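Local structure of uncharacterized protein, toxin (Helicobacter pylori, 4LTT) at residues M1-L6 with D73-L78; F44-L49 with R57-K62; W53-E58 with V68-D73; P63-V68 with L79-H84. The protein is a toxin of a bacterial toxin-antitoxin system, a member of the RelE family that probably acts as an endonuclease on RNA. All coordinates share one frame; numbering follows the deposited sequence.

Contact 1: M1-L6 with D73-L78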
loop_
_atom_site.group_PDB
_atom_site.type_symbol
_atom_site.label_atom_id
_atom_site.label_comp_id
_atom_site.label_asym_id
_atom_site.label_seq_id
_atom_site.Cartn_x
_atom_site.Cartn_y
_atom_site.Cartn_z
ATOM N N MET A 1 -3.035 -10.873 -14.666
ATOM C CA MET A 1 -3.135 -9.957 -13.447
ATOM C C MET A 1 -2.730 -8.557 -13.809
ATOM O O MET A 1 -2.043 -8.367 -14.822
ATOM C CB MET A 1 -2.074 -10.362 -12.441
ATOM C CG MET A 1 -2.274 -11.644 -11.744
ATOM S SD MET A 1 -0.899 -11.673 -10.554
ATOM C CE MET A 1 -0.945 -13.430 -10.541
ATOM N N LEU A 2 -3.014 -7.546 -12.945
ATOM C CA LEU A 2 -2.487 -6.216 -13.133
ATOM C C LEU A 2 -0.989 -6.195 -13.153
ATOM O O LEU A 2 -0.329 -6.950 -12.440
ATOM C CB LEU A 2 -3.015 -5.312 -12.024
ATOM C CG LEU A 2 -4.524 -5.039 -12.012
ATOM C CD1 LEU A 2 -4.909 -4.469 -10.652
ATOM C CD2 LEU A 2 -4.899 -4.140 -13.151
ATOM N N LYS A 3 -0.431 -5.295 -13.973
ATOM C CA LYS A 3 1.015 -5.044 -13.939
ATOM C C LYS A 3 1.351 -4.247 -12.724
ATOM O O LYS A 3 0.619 -3.294 -12.405
ATOM C CB LYS A 3 1.354 -4.206 -15.163
ATOM C CG LYS A 3 2.828 -3.935 -15.361
ATOM C CD LYS A 3 2.962 -3.354 -16.780
ATOM C CE LYS A 3 3.874 -2.137 -16.865
ATOM N NZ LYS A 3 5.283 -2.576 -16.631
ATOM N N LEU A 4 2.425 -4.500 -12.056
ATOM C CA LEU A 4 2.836 -3.714 -10.904
ATOM C C LEU A 4 3.578 -2.518 -11.277
ATOM O O LEU A 4 4.436 -2.536 -12.198
ATOM C CB LEU A 4 3.776 -4.519 -10.063
ATOM C CG LEU A 4 3.271 -5.335 -8.990
ATOM C CD1 LEU A 4 4.378 -6.066 -8.185
ATOM C CD2 LEU A 4 2.505 -4.441 -7.945
ATOM N N ASN A 5 3.284 -1.416 -10.680
ATOM C CA ASN A 5 4.001 -0.198 -10.819
ATOM C C ASN A 5 4.431 0.297 -9.452
ATOM O O ASN A 5 3.637 0.826 -8.710
ATOM C CB ASN A 5 3.147 0.790 -11.585
ATOM C CG ASN A 5 3.831 2.119 -11.824
ATOM O OD1 ASN A 5 4.824 2.433 -11.199
ATOM N ND2 ASN A 5 3.265 2.920 -12.724
ATOM N N LEU A 6 5.695 0.077 -9.066
ATOM C CA LEU A 6 6.227 0.523 -7.790
ATOM C C LEU A 6 6.771 1.931 -7.957
ATOM O O LEU A 6 7.812 2.134 -8.626
ATOM C CB LEU A 6 7.370 -0.390 -7.368
ATOM C CG LEU A 6 6.988 -1.820 -7.021
ATOM C CD1 LEU A 6 8.095 -2.559 -6.280
ATOM C CD2 LEU A 6 5.653 -2.109 -6.392
ATOM N N ASP A 73 -5.908 1.697 -15.217
ATOM C CA ASP A 73 -5.372 1.356 -16.611
ATOM C C ASP A 73 -4.357 0.150 -16.709
ATOM O O ASP A 73 -3.308 0.185 -17.228
ATOM C CB ASP A 73 -4.751 2.520 -17.259
ATOM C CG ASP A 73 -5.715 3.666 -17.432
ATOM O OD1 ASP A 73 -6.941 3.393 -17.528
ATOM O OD2 ASP A 73 -5.185 4.761 -17.436
ATOM N N ASP A 74 -4.790 -0.860 -16.122
ATOM C CA ASP A 74 -4.111 -2.156 -16.097
ATOM C C ASP A 74 -2.884 -2.248 -15.214
ATOM O O ASP A 74 -2.155 -3.244 -15.328
ATOM C CB ASP A 74 -3.814 -2.724 -17.479
ATOM C CG ASP A 74 -3.952 -4.271 -17.500
ATOM O OD1 ASP A 74 -4.860 -4.829 -16.885
ATOM O OD2 ASP A 74 -3.109 -4.942 -18.177
ATOM N N GLU A 75 -2.701 -1.276 -14.338
ATOM C CA GLU A 75 -1.634 -1.322 -13.340
ATOM C C GLU A 75 -2.180 -1.320 -11.948
ATOM O O GLU A 75 -3.223 -0.668 -11.661
ATOM C CB GLU A 75 -0.671 -0.120 -13.513
ATOM C CG GLU A 75 0.100 -0.096 -14.816
ATOM C CD GLU A 75 1.083 1.073 -14.799
ATOM O OE1 GLU A 75 0.808 2.168 -14.273
ATOM O OE2 GLU A 75 2.240 0.832 -15.282
ATOM N N LEU A 76 -1.440 -1.982 -11.050
ATOM C CA LEU A 76 -1.561 -1.741 -9.645
ATOM C C LEU A 76 -0.407 -0.853 -9.239
ATOM O O LEU A 76 0.753 -1.268 -9.355
ATOM C CB LEU A 76 -1.495 -3.080 -8.874
ATOM C CG LEU A 76 -1.457 -2.863 -7.331
ATOM C CD1 LEU A 76 -2.718 -2.205 -6.830
ATOM C CD2 LEU A 76 -1.301 -4.168 -6.673
ATOM N N ILE A 77 -0.708 0.388 -8.898
ATOM C CA ILE A 77 0.290 1.389 -8.511
ATOM C C ILE A 77 0.474 1.326 -7.022
ATOM O O ILE A 77 -0.491 1.557 -6.278
ATOM C CB ILE A 77 -0.162 2.787 -8.961
ATOM C CG1 ILE A 77 -0.325 2.897 -10.476
ATOM C CG2 ILE A 77 0.882 3.821 -8.507
ATOM C CD1 ILE A 77 -1.210 4.088 -10.880
ATOM N N LEU A 78 1.698 1.106 -6.568
ATOM C CA LEU A 78 2.010 1.182 -5.163
ATOM C C LEU A 78 2.701 2.469 -4.859
ATOM O O LEU A 78 3.727 2.773 -5.454
ATOM C CB LEU A 78 2.894 0.002 -4.743
ATOM C CG LEU A 78 2.305 -1.394 -5.088
ATOM C CD1 LEU A 78 3.108 -2.464 -4.362
ATOM C CD2 LEU A 78 0.833 -1.524 -4.612
HETATM O O HOH W 1 -1.675 -7.162 -17.289
#
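Asn5 crosses Glu75 obliquely, and its ND2 gives a nearly straight hydrogen bond to Glu75 OE1 at 3.0 Å (175°). The bond lies in the Asn5 amide plane but above the carboxylate plane, the two being 72° apart. Asn5 CG stands anti to its backbone N (chi1 -178°), while Glu75 is extended beyond CG, so both polar ends meet on the face they share with Lys3. Lys3 runs beside Glu75, its CE 3.7 Å from Glu75 OE2; Lys3 NZ is 4.8 Å from that oxygen, too far for a salt bridge, though the opposite charges may attract. The face of Leu4, Leu6, Leu76 and Leu78 is apolar instead. Here Leu6 CD2 and Leu78 CD1 are pressed to 3.3 Å, and Leu4 CD2 lies 4.0 Å from Leu76 CD2. Helix 25-35 packs against Leu76 and Leu78, which suits leucine there. A water bridges Met1 O and Asp74 OD2. Behind these stand four backbone bonds, among them Leu76 N to Lys3 O at 2.8 Å. Asn5, paired with Ile77, bonds through N to Leu76 O and through O to Leu78 N, the pattern of parallel strands, with edge strand 3-6 along strand 75-82 of a mixed sheet.

Contact 2: F44-L49 with R57-K62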
loop_
_atom_site.group_PDB
_atom_site.type_symbol
_atom_site.label_atom_id
_atom_site.label_comp_id
_atom_site.label_asym_id
_atom_site.label_seq_id
_atom_site.Cartn_x
_atom_site.Cartn_y
_atom_site.Cartn_z
ATOM N N PHE A 44 -7.641 -6.034 6.969
ATOM C CA PHE A 44 -6.813 -5.102 6.183
ATOM C C PHE A 44 -7.452 -3.736 6.173
ATOM O O PHE A 44 -6.851 -2.761 5.688
ATOM C CB PHE A 44 -6.556 -5.669 4.818
ATOM C CG PHE A 44 -5.639 -6.841 4.877
ATOM C CD1 PHE A 44 -4.354 -6.682 5.256
ATOM C CD2 PHE A 44 -6.127 -8.124 4.702
ATOM C CE1 PHE A 44 -3.440 -7.769 5.367
ATOM C CE2 PHE A 44 -5.230 -9.216 4.791
ATOM C CZ PHE A 44 -3.917 -9.041 5.178
ATOM N N GLN A 45 -8.710 -3.572 6.609
ATOM C CA GLN A 45 -9.340 -2.210 6.624
ATOM C C GLN A 45 -9.184 -1.488 5.317
ATOM O O GLN A 45 -8.951 -0.290 5.266
ATOM C CB GLN A 45 -8.788 -1.359 7.740
ATOM C CG GLN A 45 -9.122 -1.961 9.131
ATOM C CD GLN A 45 -8.556 -1.047 10.212
ATOM O OE1 GLN A 45 -8.816 0.143 10.226
ATOM N NE2 GLN A 45 -7.739 -1.595 11.072
ATOM N N ASP A 46 -9.417 -2.216 4.240
ATOM C CA ASP A 46 -9.211 -1.657 2.880
ATOM C C ASP A 46 -10.320 -0.628 2.558
ATOM O O ASP A 46 -11.530 -0.906 2.821
ATOM C CB ASP A 46 -9.244 -2.794 1.842
ATOM C CG ASP A 46 -8.873 -2.321 0.500
ATOM O OD1 ASP A 46 -7.809 -1.753 0.380
ATOM O OD2 ASP A 46 -9.650 -2.496 -0.465
ATOM N N HIS A 47 -9.982 0.533 2.074
ATOM C CA HIS A 47 -10.972 1.551 1.755
ATOM C C HIS A 47 -10.453 2.601 0.858
ATOM O O HIS A 47 -9.233 2.723 0.671
ATOM C CB HIS A 47 -11.501 2.164 3.077
ATOM C CG HIS A 47 -10.457 2.920 3.874
ATOM N ND1 HIS A 47 -9.533 2.324 4.667
ATOM C CD2 HIS A 47 -10.275 4.294 4.010
ATOM C CE1 HIS A 47 -8.789 3.269 5.305
ATOM N NE2 HIS A 47 -9.204 4.475 4.852
ATOM N N ALA A 48 -11.330 3.454 0.330
ATOM C CA ALA A 48 -10.949 4.559 -0.479
ATOM C C ALA A 48 -10.599 5.731 0.360
ATOM O O ALA A 48 -11.297 6.078 1.361
ATOM C CB ALA A 48 -12.104 4.889 -1.442
ATOM N N LEU A 49 -9.500 6.405 0.016
ATOM C CA LEU A 49 -9.138 7.684 0.653
ATOM C C LEU A 49 -9.986 8.826 0.130
ATOM O O LEU A 49 -10.723 8.728 -0.870
ATOM C CB LEU A 49 -7.684 7.993 0.449
ATOM C CG LEU A 49 -6.745 6.943 1.066
ATOM C CD1 LEU A 49 -5.301 7.255 0.587
ATOM C CD2 LEU A 49 -6.903 7.039 2.587
ATOM N N ARG A 57 -6.455 4.344 -2.646
ATOM C CA ARG A 57 -7.018 3.507 -1.568
ATOM C C ARG A 57 -5.928 3.229 -0.552
ATOM O O ARG A 57 -4.717 3.381 -0.812
ATOM C CB ARG A 57 -7.528 2.166 -2.151
ATOM C CG ARG A 57 -8.690 2.366 -3.155
ATOM C CD ARG A 57 -9.240 0.998 -3.660
ATOM N NE ARG A 57 -9.850 0.225 -2.613
ATOM C CZ ARG A 57 -11.064 0.400 -2.130
ATOM N NH1 ARG A 57 -11.843 1.369 -2.630
ATOM N NH2 ARG A 57 -11.455 -0.310 -1.092
ATOM N N GLU A 58 -6.349 2.719 0.591
ATOM C CA GLU A 58 -5.425 2.447 1.715
ATOM C C GLU A 58 -5.851 1.089 2.356
ATOM O O GLU A 58 -7.054 0.867 2.551
ATOM C CB GLU A 58 -5.597 3.541 2.807
ATOM C CG GLU A 58 -4.631 3.359 3.997
ATOM C CD GLU A 58 -5.147 4.122 5.220
ATOM O OE1 GLU A 58 -4.870 5.321 5.261
ATOM O OE2 GLU A 58 -5.840 3.596 6.100
ATOM N N CYS A 59 -4.846 0.260 2.675
ATOM C CA CYS A 59 -5.117 -0.898 3.505
ATOM C C CYS A 59 -4.036 -0.926 4.582
ATOM O O CYS A 59 -3.001 -0.240 4.512
ATOM C CB CYS A 59 -5.214 -2.181 2.705
ATOM S SG CYS A 59 -3.719 -2.674 1.883
ATOM N N HIS A 60 -4.327 -1.696 5.611
ATOM C CA HIS A 60 -3.379 -1.817 6.765
ATOM C C HIS A 60 -2.647 -3.116 6.703
ATOM O O HIS A 60 -3.283 -4.180 6.864
ATOM C CB HIS A 60 -4.148 -1.912 8.042
ATOM C CG HIS A 60 -4.602 -0.654 8.585
ATOM N ND1 HIS A 60 -5.387 0.161 7.959
ATOM C CD2 HIS A 60 -4.451 -0.157 9.881
ATOM C CE1 HIS A 60 -5.705 1.190 8.786
ATOM N NE2 HIS A 60 -5.105 0.971 9.942
ATOM N N ILE A 61 -1.377 -3.070 6.489
ATOM C CA ILE A 61 -0.515 -4.288 6.530
ATOM C C ILE A 61 -0.221 -4.694 7.980
ATOM O O ILE A 61 -0.273 -5.891 8.323
ATOM C CB ILE A 61 0.734 -4.054 5.709
ATOM C CG1 ILE A 61 0.431 -3.554 4.297
ATOM C CG2 ILE A 61 1.636 -5.327 5.666
ATOM C CD1 ILE A 61 -0.406 -4.443 3.409
ATOM N N LYS A 62 0.051 -3.693 8.802
ATOM C CA LYS A 62 0.228 -3.810 10.248
ATOM C C LYS A 62 -0.428 -2.520 10.794
ATOM O O LYS A 62 -0.632 -1.573 10.102
ATOM C CB LYS A 62 1.725 -3.857 10.710
ATOM C CG LYS A 62 2.551 -4.833 9.924
ATOM C CD LYS A 62 3.694 -5.371 10.768
ATOM C CE LYS A 62 4.524 -4.430 11.596
ATOM N NZ LYS A 62 5.957 -4.915 11.621
#
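Asp46 sends CG anti to its backbone N (chi1 -173°), and Arg57 bends at chi3, which together bring carboxylate and guanidinium into a salt bridge across a beta hairpin of strands 47-48 and 57-60. Arg57 NH2 lies 2.9 Å from Asp46 OD2, in the guanidinium plane but well above the plane of the carboxylate; a weak bond from NE goes to the same oxygen, while Asp46 OD1 is held by Tyr69. The guanidinium then lies with one face over the backbone of His47 and Ala48, so a long, flat cation suits the site. His47 takes the crowded chi1 position (65°) between N and carbonyl carbon, which lets its ND1 donate to Gln45 O at 2.7 Å, in the ring plane. That bond fixes the ring's rotation, and His47 CE1 comes 3.1 Å from OE2 of Glu58, a carboxylate that binds copper in another structure of this protein. Backbone bonds join His47 and Glu58 in both directions. Further along, the amide of Gln45 stacks on the ring of His60, the planes 24° apart. The Phe44 ring packs on Val26 and Val30 of helix 25-35, and at its edge Phe44 CD1 is 3.2 Å from His60 O.

Contact 3: W53-E58 with V68-D73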
loop_
_atom_site.group_PDB
_atom_site.type_symbol
_atom_site.label_atom_id
_atom_site.label_comp_id
_atom_site.label_asym_id
_atom_site.label_seq_id
_atom_site.Cartn_x
_atom_site.Cartn_y
_atom_site.Cartn_z
ATOM N N TRP A 53 -6.371 12.905 -1.509
ATOM C CA TRP A 53 -5.767 11.587 -1.826
ATOM C C TRP A 53 -6.567 10.835 -2.801
ATOM O O TRP A 53 -6.083 9.782 -3.249
ATOM C CB TRP A 53 -5.492 10.802 -0.548
ATOM C CG TRP A 53 -4.396 11.438 0.220
ATOM C CD1 TRP A 53 -4.525 12.203 1.400
ATOM C CD2 TRP A 53 -2.997 11.450 -0.073
ATOM N NE1 TRP A 53 -3.319 12.649 1.828
ATOM C CE2 TRP A 53 -2.357 12.256 1.000
ATOM C CE3 TRP A 53 -2.211 10.919 -1.067
ATOM C CZ2 TRP A 53 -0.992 12.496 1.035
ATOM C CZ3 TRP A 53 -0.822 11.166 -1.022
ATOM C CH2 TRP A 53 -0.243 11.938 -0.012
ATOM N N LYS A 54 -7.764 11.247 -3.182
ATOM C CA LYS A 54 -8.500 10.546 -4.214
ATOM C C LYS A 54 -7.686 10.517 -5.501
ATOM O O LYS A 54 -6.995 11.527 -5.803
ATOM C CB LYS A 54 -9.873 11.194 -4.523
ATOM C CG LYS A 54 -10.841 11.109 -3.349
ATOM C CD LYS A 54 -12.225 11.537 -3.846
ATOM C CE LYS A 54 -13.296 11.334 -2.868
ATOM N NZ LYS A 54 -14.578 11.376 -3.669
ATOM N N PRO A 55 -7.733 9.426 -6.275
ATOM C CA PRO A 55 -8.555 8.275 -6.149
ATOM C C PRO A 55 -7.882 7.060 -5.415
ATOM O O PRO A 55 -8.300 5.956 -5.520
ATOM C CB PRO A 55 -8.834 7.888 -7.633
ATOM C CG PRO A 55 -7.485 8.220 -8.274
ATOM C CD PRO A 55 -7.047 9.478 -7.603
ATOM N N PHE A 56 -6.813 7.327 -4.633
ATOM C CA PHE A 56 -6.078 6.252 -4.010
ATOM C C PHE A 56 -6.879 5.545 -2.952
ATOM O O PHE A 56 -7.830 6.105 -2.371
ATOM C CB PHE A 56 -4.721 6.774 -3.475
ATOM C CG PHE A 56 -3.747 7.038 -4.614
ATOM C CD1 PHE A 56 -2.780 6.083 -4.969
ATOM C CD2 PHE A 56 -3.833 8.161 -5.393
ATOM C CE1 PHE A 56 -1.888 6.307 -6.033
ATOM C CE2 PHE A 56 -2.935 8.382 -6.480
ATOM C CZ PHE A 56 -2.007 7.416 -6.799
ATOM N N ARG A 57 -6.455 4.344 -2.646
ATOM C CA ARG A 57 -7.018 3.507 -1.568
ATOM C C ARG A 57 -5.928 3.229 -0.552
ATOM O O ARG A 57 -4.717 3.381 -0.812
ATOM C CB ARG A 57 -7.528 2.166 -2.151
ATOM C CG ARG A 57 -8.690 2.366 -3.155
ATOM C CD ARG A 57 -9.240 0.998 -3.660
ATOM N NE ARG A 57 -9.850 0.225 -2.613
ATOM C CZ ARG A 57 -11.064 0.400 -2.130
ATOM N NH1 ARG A 57 -11.843 1.369 -2.630
ATOM N NH2 ARG A 57 -11.455 -0.310 -1.092
ATOM N N GLU A 58 -6.349 2.719 0.591
ATOM C CA GLU A 58 -5.425 2.447 1.715
ATOM C C GLU A 58 -5.851 1.089 2.356
ATOM O O GLU A 58 -7.054 0.867 2.551
ATOM C CB GLU A 58 -5.597 3.541 2.807
ATOM C CG GLU A 58 -4.631 3.359 3.997
ATOM C CD GLU A 58 -5.147 4.122 5.220
ATOM O OE1 GLU A 58 -4.870 5.321 5.261
ATOM O OE2 GLU A 58 -5.840 3.596 6.100
ATOM N N VAL A 68 -0.662 2.513 0.488
ATOM C CA VAL A 68 -1.486 3.412 -0.338
ATOM C C VAL A 68 -1.293 2.992 -1.762
ATOM O O VAL A 68 -0.110 2.874 -2.217
ATOM C CB VAL A 68 -1.128 4.884 -0.103
ATOM C CG1 VAL A 68 -1.971 5.774 -1.020
ATOM C CG2 VAL A 68 -1.380 5.263 1.358
ATOM N N TYR A 69 -2.390 2.719 -2.486
ATOM C CA TYR A 69 -2.288 2.090 -3.814
ATOM C C TYR A 69 -3.416 2.550 -4.658
ATOM O O TYR A 69 -4.402 3.135 -4.189
ATOM C CB TYR A 69 -2.265 0.541 -3.693
ATOM C CG TYR A 69 -3.593 -0.009 -3.255
ATOM C CD1 TYR A 69 -4.553 -0.356 -4.218
ATOM C CD2 TYR A 69 -3.922 -0.167 -1.937
ATOM C CE1 TYR A 69 -5.783 -0.882 -3.815
ATOM C CE2 TYR A 69 -5.161 -0.634 -1.529
ATOM C CZ TYR A 69 -6.102 -0.985 -2.484
ATOM O OH TYR A 69 -7.336 -1.462 -2.114
ATOM N N LEU A 70 -3.329 2.252 -5.955
ATOM C CA LEU A 70 -4.371 2.594 -6.919
ATOM C C LEU A 70 -4.372 1.577 -8.037
ATOM O O LEU A 70 -3.328 1.301 -8.654
ATOM C CB LEU A 70 -4.123 4.009 -7.495
ATOM C CG LEU A 70 -5.075 4.431 -8.614
ATOM C CD1 LEU A 70 -6.499 4.571 -8.152
ATOM C CD2 LEU A 70 -4.585 5.738 -9.192
ATOM N N VAL A 71 -5.551 1.121 -8.431
ATOM C CA VAL A 71 -5.694 0.354 -9.669
ATOM C C VAL A 71 -6.056 1.359 -10.765
ATOM O O VAL A 71 -7.086 2.064 -10.639
ATOM C CB VAL A 71 -6.776 -0.710 -9.493
ATOM C CG1 VAL A 71 -7.095 -1.390 -10.846
ATOM C CG2 VAL A 71 -6.356 -1.753 -8.527
ATOM N N LYS A 72 -5.247 1.454 -11.785
ATOM C CA LYS A 72 -5.591 2.374 -12.870
ATOM C C LYS A 72 -5.069 1.778 -14.164
ATOM O O LYS A 72 -3.900 1.456 -14.263
ATOM C CB LYS A 72 -4.953 3.709 -12.660
ATOM C CG LYS A 72 -5.208 4.680 -13.787
ATOM C CD LYS A 72 -4.639 6.025 -13.549
ATOM C CE LYS A 72 -4.986 6.939 -14.724
ATOM N NZ LYS A 72 -4.463 8.313 -14.448
ATOM N N ASP A 73 -5.908 1.697 -15.217
ATOM C CA ASP A 73 -5.372 1.356 -16.611
ATOM C C ASP A 73 -4.357 0.150 -16.709
ATOM O O ASP A 73 -3.308 0.185 -17.228
ATOM C CB ASP A 73 -4.751 2.520 -17.259
ATOM C CG ASP A 73 -5.715 3.666 -17.432
ATOM O OD1 ASP A 73 -6.941 3.393 -17.528
ATOM O OD2 ASP A 73 -5.185 4.761 -17.436
#
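Tyr69 OH is gripped by two partners: Arg57 NE donates to it at 3.1 Å from within the guanidinium plane, and Asp46 OD1, just ahead of strand 47-48, also bonds to it. From strand 65-72 of the hairpin it forms with strand 57-60, the hydroxyl thus reaches past 57-60 to the residue before strand 47-48; the guanidinium is also in a salt bridge with Asp46. Tyr69 has its CG between backbone N and carbonyl carbon (chi1 70°), which lays the ring alongside Arg57 and brings the hydroxyl beside Arg57 NE. Arg57 CB sits over one face of that ring, 3.9 Å from its centroid, a CH-pi contact for which the arginine's aliphatic stem is well suited. The same pair is linked through the backbone as a hydrogen-bonded pair, with Arg57 N to Tyr69 O at 2.8 Å and almost straight (175°). Beside it, Glu58 and Val68 form a non-hydrogen-bonded pair, and Val68 CG1 reaches Phe56 CB. A cis peptide bond precedes Pro55. Phe56 crosses Leu70 at about a right angle, offering its ring face to the leucine CB, 3.9 Å from the centroid. Leu70 CD1 ends 3.8 Å from Pro55 CG.

Contact 4: P63-V68 with L79-H84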
loop_
_atom_site.group_PDB
_atom_site.type_symbol
_atom_site.label_atom_id
_atom_site.label_comp_id
_atom_site.label_asym_id
_atom_site.label_seq_id
_atom_site.Cartn_x
_atom_site.Cartn_y
_atom_site.Cartn_z
ATOM N N PRO A 63 -0.623 -2.453 12.128
ATOM C CA PRO A 63 -1.217 -1.202 12.627
ATOM C C PRO A 63 -0.442 0.114 12.242
ATOM O O PRO A 63 -1.086 1.158 11.919
ATOM C CB PRO A 63 -1.317 -1.450 14.159
ATOM C CG PRO A 63 -1.281 -2.920 14.322
ATOM C CD PRO A 63 -0.521 -3.496 13.167
ATOM N N ASP A 64 0.893 0.076 12.202
ATOM C CA ASP A 64 1.648 1.254 11.797
ATOM C C ASP A 64 2.219 1.140 10.408
ATOM O O ASP A 64 3.146 1.870 10.077
ATOM C CB ASP A 64 2.797 1.518 12.765
ATOM C CG ASP A 64 2.331 2.044 14.081
ATOM O OD1 ASP A 64 1.276 2.708 14.120
ATOM O OD2 ASP A 64 3.092 1.859 15.047
ATOM N N VAL A 65 1.730 0.175 9.612
ATOM C CA VAL A 65 2.218 0.044 8.231
ATOM C C VAL A 65 1.004 0.021 7.278
ATOM O O VAL A 65 0.309 -1.005 7.219
ATOM C CB VAL A 65 3.101 -1.186 8.030
ATOM C CG1 VAL A 65 3.582 -1.132 6.578
ATOM C CG2 VAL A 65 4.329 -1.138 8.908
ATOM N N LEU A 66 0.789 1.140 6.611
ATOM C CA LEU A 66 -0.300 1.323 5.683
ATOM C C LEU A 66 0.221 1.283 4.293
ATOM O O LEU A 66 1.281 1.854 4.030
ATOM C CB LEU A 66 -0.960 2.659 5.946
ATOM C CG LEU A 66 -1.392 2.940 7.377
ATOM C CD1 LEU A 66 -1.936 4.323 7.474
ATOM C CD2 LEU A 66 -2.321 1.936 7.924
ATOM N N LEU A 67 -0.503 0.627 3.389
ATOM C CA LEU A 67 -0.170 0.623 1.962
ATOM C C LEU A 67 -1.171 1.568 1.265
ATOM O O LEU A 67 -2.402 1.387 1.384
ATOM C CB LEU A 67 -0.311 -0.810 1.434
ATOM C CG LEU A 67 -0.153 -0.916 -0.106
ATOM C CD1 LEU A 67 1.272 -0.597 -0.531
ATOM C CD2 LEU A 67 -0.595 -2.306 -0.575
ATOM N N VAL A 68 -0.662 2.513 0.488
ATOM C CA VAL A 68 -1.486 3.412 -0.338
ATOM C C VAL A 68 -1.293 2.992 -1.762
ATOM O O VAL A 68 -0.110 2.874 -2.217
ATOM C CB VAL A 68 -1.128 4.884 -0.103
ATOM C CG1 VAL A 68 -1.971 5.774 -1.020
ATOM C CG2 VAL A 68 -1.380 5.263 1.358
ATOM N N LEU A 79 2.036 3.304 -4.046
ATOM C CA LEU A 79 2.460 4.669 -3.793
ATOM C C LEU A 79 3.289 4.859 -2.522
ATOM O O LEU A 79 4.353 5.502 -2.560
ATOM C CB LEU A 79 1.236 5.587 -3.784
ATOM C CG LEU A 79 1.580 7.076 -3.740
ATOM C CD1 LEU A 79 2.101 7.439 -5.092
ATOM C CD2 LEU A 79 0.350 7.947 -3.395
ATOM N N ARG A 80 2.784 4.402 -1.383
ATOM C CA ARG A 80 3.469 4.633 -0.119
ATOM C C ARG A 80 3.277 3.393 0.699
ATOM O O ARG A 80 2.306 2.636 0.566
ATOM C CB ARG A 80 2.810 5.788 0.729
ATOM C CG ARG A 80 2.886 7.191 0.175
ATOM C CD ARG A 80 4.306 7.620 -0.034
ATOM N NE ARG A 80 5.140 7.564 1.177
ATOM C CZ ARG A 80 5.382 8.523 2.064
ATOM N NH1 ARG A 80 4.827 9.732 1.919
ATOM N NH2 ARG A 80 6.283 8.329 3.025
ATOM N N LEU A 81 4.193 3.201 1.663
ATOM C CA LEU A 81 4.104 2.117 2.624
ATOM C C LEU A 81 4.706 2.632 3.911
ATOM O O LEU A 81 5.925 2.847 4.008
ATOM C CB LEU A 81 4.924 0.946 2.104
ATOM C CG LEU A 81 4.864 -0.335 3.002
ATOM C CD1 LEU A 81 3.484 -1.020 2.936
ATOM C CD2 LEU A 81 5.982 -1.327 2.565
ATOM N N GLY A 82 3.906 2.871 4.914
ATOM C CA GLY A 82 4.497 3.436 6.164
ATOM C C GLY A 82 3.411 3.830 7.132
ATOM O O GLY A 82 2.249 3.461 7.003
ATOM N N SER A 83 3.779 4.547 8.192
ATOM C CA SER A 83 2.852 4.898 9.246
ATOM C C SER A 83 1.878 6.004 8.804
ATOM O O SER A 83 2.157 6.760 7.908
ATOM C CB SER A 83 3.588 5.386 10.497
ATOM O OG SER A 83 4.181 6.591 10.261
ATOM N N HIS A 84 0.806 6.143 9.549
ATOM C CA HIS A 84 -0.103 7.235 9.330
ATOM C C HIS A 84 0.608 8.579 9.389
ATOM O O HIS A 84 0.438 9.425 8.534
ATOM C CB HIS A 84 -1.184 7.164 10.372
ATOM C CG HIS A 84 -2.087 8.334 10.346
ATOM N ND1 HIS A 84 -3.019 8.524 9.396
ATOM C CD2 HIS A 84 -2.205 9.330 11.233
ATOM C CE1 HIS A 84 -3.679 9.635 9.660
ATOM N NE2 HIS A 84 -3.222 10.122 10.789
HETATM O O HOH W 2 0.234 4.249 11.701
#
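Leu66 starts with CB 3.5 Å from Gly82 O; its CG passes 3.7 Å from that oxygen, and its CD1 ends 3.9 Å from His84 N. The other branch, CD2, packs on His60, so one leucine touches strand 57-60 and the start of helix 84-88. Its backbone bonds to Gly82 in both directions, Leu66 N to Gly82 O at 2.8 Å; the almost fully extended backbone there (phi 172°) is most easily taken by glycine. Leu81, on the face it shares with Leu67, meets Val65 CG1 through its CD1 at 3.6 Å, beside Phe10 and Phe14 of helix 8-19. Val68 O takes a bond from Leu79 N at 2.9 Å and a weak one from Arg80 N: two residues opposite the single Val68, a classic beta bulge. Arg80 curls away to a salt bridge with Asp13. A water links Asp64 OD1 to His84 N. Ser83 OG caps a backbone N of helix 84-88. The antiparallel hairpin delivers His84, a copper ligand in another structure and predicted proton donor, to a probable RelE-type active site.

In the fold
All four contacts belong to one mixed sheet, of order 3-6, 75-82, 65-72, 57-60, 47-48. Contact 1 is its parallel edge and the outermost, its centre about 12 Å from the chain centre; contact 2 is the opposite edge, and contacts 3 and 4 share strand 65-72. Contacts 2 and 3 share Arg57 and Glu58, whereas 3 and 4 share Val68. Contact 4, nearest the chain centre, is the most buried and mainly apolar; contact 2 is richest in charged and polar groups, and contact 1 combines an apolar face with a polar one. Glu58 lies about 6 Å from His84, side chain to side chain, so the copper site seen in another structure draws on strand 57-60 and the start of helix 84-88.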